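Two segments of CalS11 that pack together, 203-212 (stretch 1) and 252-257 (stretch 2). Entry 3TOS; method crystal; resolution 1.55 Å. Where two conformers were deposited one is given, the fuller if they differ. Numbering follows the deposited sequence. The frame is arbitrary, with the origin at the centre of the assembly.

Stretch 1 203-212: IRPYLTKGSI
Stretch 2 (252-257) YLRWGD

A short antiparallel strand contact can adjoin a tight turn on each chain, as CalS11 illustrates. Where the strands meet they run antiparallel, with Ile 212 and Arg 254 a non-hydrogen-bonded pair, CA to CA 4.7 Å, their side chains on the same face. Two backbone hydrogen bonds set the register: Trp 255 N to Ser 211 O (2.8 Å, 170°) and Gly 210 N to Trp 255 O (2.8 Å, 154°). CA-H...O contacts supplement them, Ile 212 CA lying 3.3 Å from Leu 253 O and Lys 209 CA 3.2 Å from Trp 255 O.

Type II turns span Thr 208–Ser 211 and Arg 254–Asp 257. Each has glycine at its third position, Gly 210 (phi/psi 107/-21°) and Gly 256 (93/-7°), where a CB would jam against the preceding carbonyl. Thr 208 N also donates to Ser 211 OG (3.0 Å), with Ser 211 chi1 m.

Apolar packing centres on Trp 255 (chi1 t, chi2 -108°), whose CA-to-CB bond points toward stretch 1. Leu 207 (m, t) sets CD1 over its six-membered ring, 3.8 Å from Trp 255 CD2, a CH-pi contact. Farther along, Ile 212 CG2 (m, m) lies 3.9 Å from Tyr 252 CD2.

Among polar side chains, Arg 254 NH1 forms a salt bridge with Asp 257 OD1 (3.0 Å), while one water links Gly 210 O (2.7 Å) to Arg 254 NE (3.2 Å).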

# COMPACT_ATOMS: atom_id res chain seq x y z
N ILE B 203 27.68 23.59 -7.85
CA ILE B 203 26.24 23.53 -7.75
C ILE B 203 25.75 23.12 -6.36
O ILE B 203 24.57 23.33 -6.06
CB ILE B 203 25.59 22.60 -8.80
CG1 ILE B 203 26.00 21.14 -8.56
CG2 ILE B 203 25.87 23.07 -10.21
CD1 ILE B 203 25.18 20.15 -9.38
N ARG B 204 26.64 22.59 -5.51
CA ARG B 204 26.19 22.02 -4.27
C ARG B 204 25.31 22.94 -3.40
O ARG B 204 24.32 22.45 -2.86
CB ARG B 204 27.39 21.50 -3.42
CG ARG B 204 26.97 20.57 -2.33
CD ARG B 204 28.13 19.93 -1.62
NE ARG B 204 27.60 19.14 -0.54
CZ ARG B 204 28.30 18.20 0.07
NH1 ARG B 204 29.56 17.97 -0.33
NH2 ARG B 204 27.75 17.50 1.06
N PRO B 205 25.66 24.26 -3.28
CA PRO B 205 24.86 25.06 -2.33
C PRO B 205 23.45 25.36 -2.85
O PRO B 205 22.62 25.91 -2.13
CB PRO B 205 25.69 26.36 -2.15
CG PRO B 205 27.04 26.06 -2.66
CD PRO B 205 26.87 24.97 -3.72
N TYR B 206 23.16 24.97 -4.11
CA TYR B 206 21.89 25.36 -4.74
C TYR B 206 20.95 24.18 -4.89
O TYR B 206 19.85 24.32 -5.39
CB TYR B 206 22.14 26.03 -6.11
CG TYR B 206 23.02 27.23 -5.93
CD1 TYR B 206 22.45 28.49 -5.64
CD2 TYR B 206 24.41 27.13 -6.04
CE1 TYR B 206 23.27 29.61 -5.43
CE2 TYR B 206 25.20 28.24 -5.83
CZ TYR B 206 24.65 29.47 -5.55
OH TYR B 206 25.47 30.56 -5.32
N LEU B 207 21.36 23.00 -4.40
CA LEU B 207 20.52 21.79 -4.47
C LEU B 207 19.64 21.72 -3.20
O LEU B 207 20.05 22.17 -2.13
CB LEU B 207 21.42 20.55 -4.47
CG LEU B 207 22.32 20.45 -5.72
CD1 LEU B 207 23.42 19.36 -5.55
CD2 LEU B 207 21.46 20.16 -6.98
N THR B 208 18.45 21.16 -3.32
CA THR B 208 17.67 20.81 -2.14
C THR B 208 17.57 19.29 -1.99
O THR B 208 17.96 18.56 -2.91
CB THR B 208 16.26 21.52 -2.13
OG1 THR B 208 15.65 21.33 -0.85
CG2 THR B 208 15.34 20.91 -3.14
N LYS B 209 17.12 18.79 -0.84
CA LYS B 209 16.85 17.35 -0.76
C LYS B 209 15.75 17.06 -1.76
O LYS B 209 14.66 17.69 -1.71
CB LYS B 209 16.45 16.89 0.61
CG LYS B 209 17.50 17.11 1.60
CD LYS B 209 17.02 16.42 2.93
CE LYS B 209 17.77 16.79 4.13
NZ LYS B 209 17.36 15.87 5.21
N GLY B 210 16.00 16.10 -2.67
CA GLY B 210 15.01 15.81 -3.70
C GLY B 210 15.45 16.32 -5.08
O GLY B 210 14.92 15.87 -6.10
N SER B 211 16.38 17.29 -5.12
CA SER B 211 16.99 17.63 -6.41
C SER B 211 17.60 16.40 -7.07
O SER B 211 18.13 15.53 -6.40
CB SER B 211 18.07 18.71 -6.27
OG SER B 211 17.49 19.94 -5.85
N ILE B 212 17.52 16.33 -8.38
CA ILE B 212 18.13 15.18 -9.04
C ILE B 212 19.44 15.59 -9.69
O ILE B 212 19.49 16.63 -10.38
CB ILE B 212 17.18 14.59 -10.17
CG1 ILE B 212 15.87 14.14 -9.53
CG2 ILE B 212 17.95 13.48 -11.03
CD1 ILE B 212 16.01 12.94 -8.66
N TYR B 252 21.48 8.36 -11.96
CA TYR B 252 21.01 9.57 -11.30
C TYR B 252 20.80 9.31 -9.83
O TYR B 252 20.55 8.19 -9.40
CB TYR B 252 19.68 10.08 -11.94
CG TYR B 252 18.49 9.20 -11.67
CD1 TYR B 252 18.28 8.01 -12.38
CD2 TYR B 252 17.53 9.60 -10.74
CE1 TYR B 252 17.18 7.21 -12.13
CE2 TYR B 252 16.43 8.80 -10.47
CZ TYR B 252 16.27 7.60 -11.17
OH TYR B 252 15.15 6.85 -10.89
N LEU B 253 20.94 10.37 -9.06
CA LEU B 253 20.71 10.30 -7.61
C LEU B 253 19.72 11.40 -7.18
O LEU B 253 19.61 12.44 -7.82
CB LEU B 253 22.04 10.42 -6.87
CG LEU B 253 22.80 11.74 -7.03
CD1 LEU B 253 22.32 12.74 -5.94
CD2 LEU B 253 24.29 11.43 -6.84
N ARG B 254 19.06 11.17 -6.05
CA ARG B 254 18.13 12.13 -5.46
C ARG B 254 18.91 12.71 -4.30
O ARG B 254 19.23 11.98 -3.33
CB ARG B 254 16.85 11.43 -4.97
CG ARG B 254 15.74 12.37 -4.48
CD ARG B 254 14.42 11.63 -4.61
NE ARG B 254 13.26 12.29 -4.03
CZ ARG B 254 12.85 12.11 -2.78
NH1 ARG B 254 13.53 11.33 -1.94
NH2 ARG B 254 11.76 12.72 -2.36
N TRP B 255 19.25 13.98 -4.41
CA TRP B 255 20.08 14.62 -3.38
C TRP B 255 19.49 14.42 -1.97
O TRP B 255 18.27 14.67 -1.74
CB TRP B 255 20.18 16.13 -3.69
CG TRP B 255 21.24 16.82 -2.89
CD1 TRP B 255 21.05 17.71 -1.83
CD2 TRP B 255 22.66 16.66 -3.03
NE1 TRP B 255 22.26 18.08 -1.35
CE2 TRP B 255 23.26 17.48 -2.05
CE3 TRP B 255 23.49 15.89 -3.88
CZ2 TRP B 255 24.66 17.56 -1.89
CZ3 TRP B 255 24.84 16.01 -3.75
CH2 TRP B 255 25.42 16.84 -2.75
N GLY B 256 20.34 13.95 -1.06
CA GLY B 256 20.01 13.79 0.34
C GLY B 256 19.49 12.41 0.67
O GLY B 256 19.26 12.12 1.87
N ASP B 257 19.27 11.55 -0.32
CA ASP B 257 18.77 10.22 -0.05
C ASP B 257 19.88 9.27 0.42
O ASP B 257 21.10 9.57 0.40
CB ASP B 257 18.10 9.61 -1.30
CG ASP B 257 16.62 9.91 -1.42
OD1 ASP B 257 16.11 10.72 -0.64
OD2 ASP B 257 15.97 9.34 -2.33
OXT ASP B 257 19.55 8.15 0.89
O HOH W 1 12.89 14.20 -6.55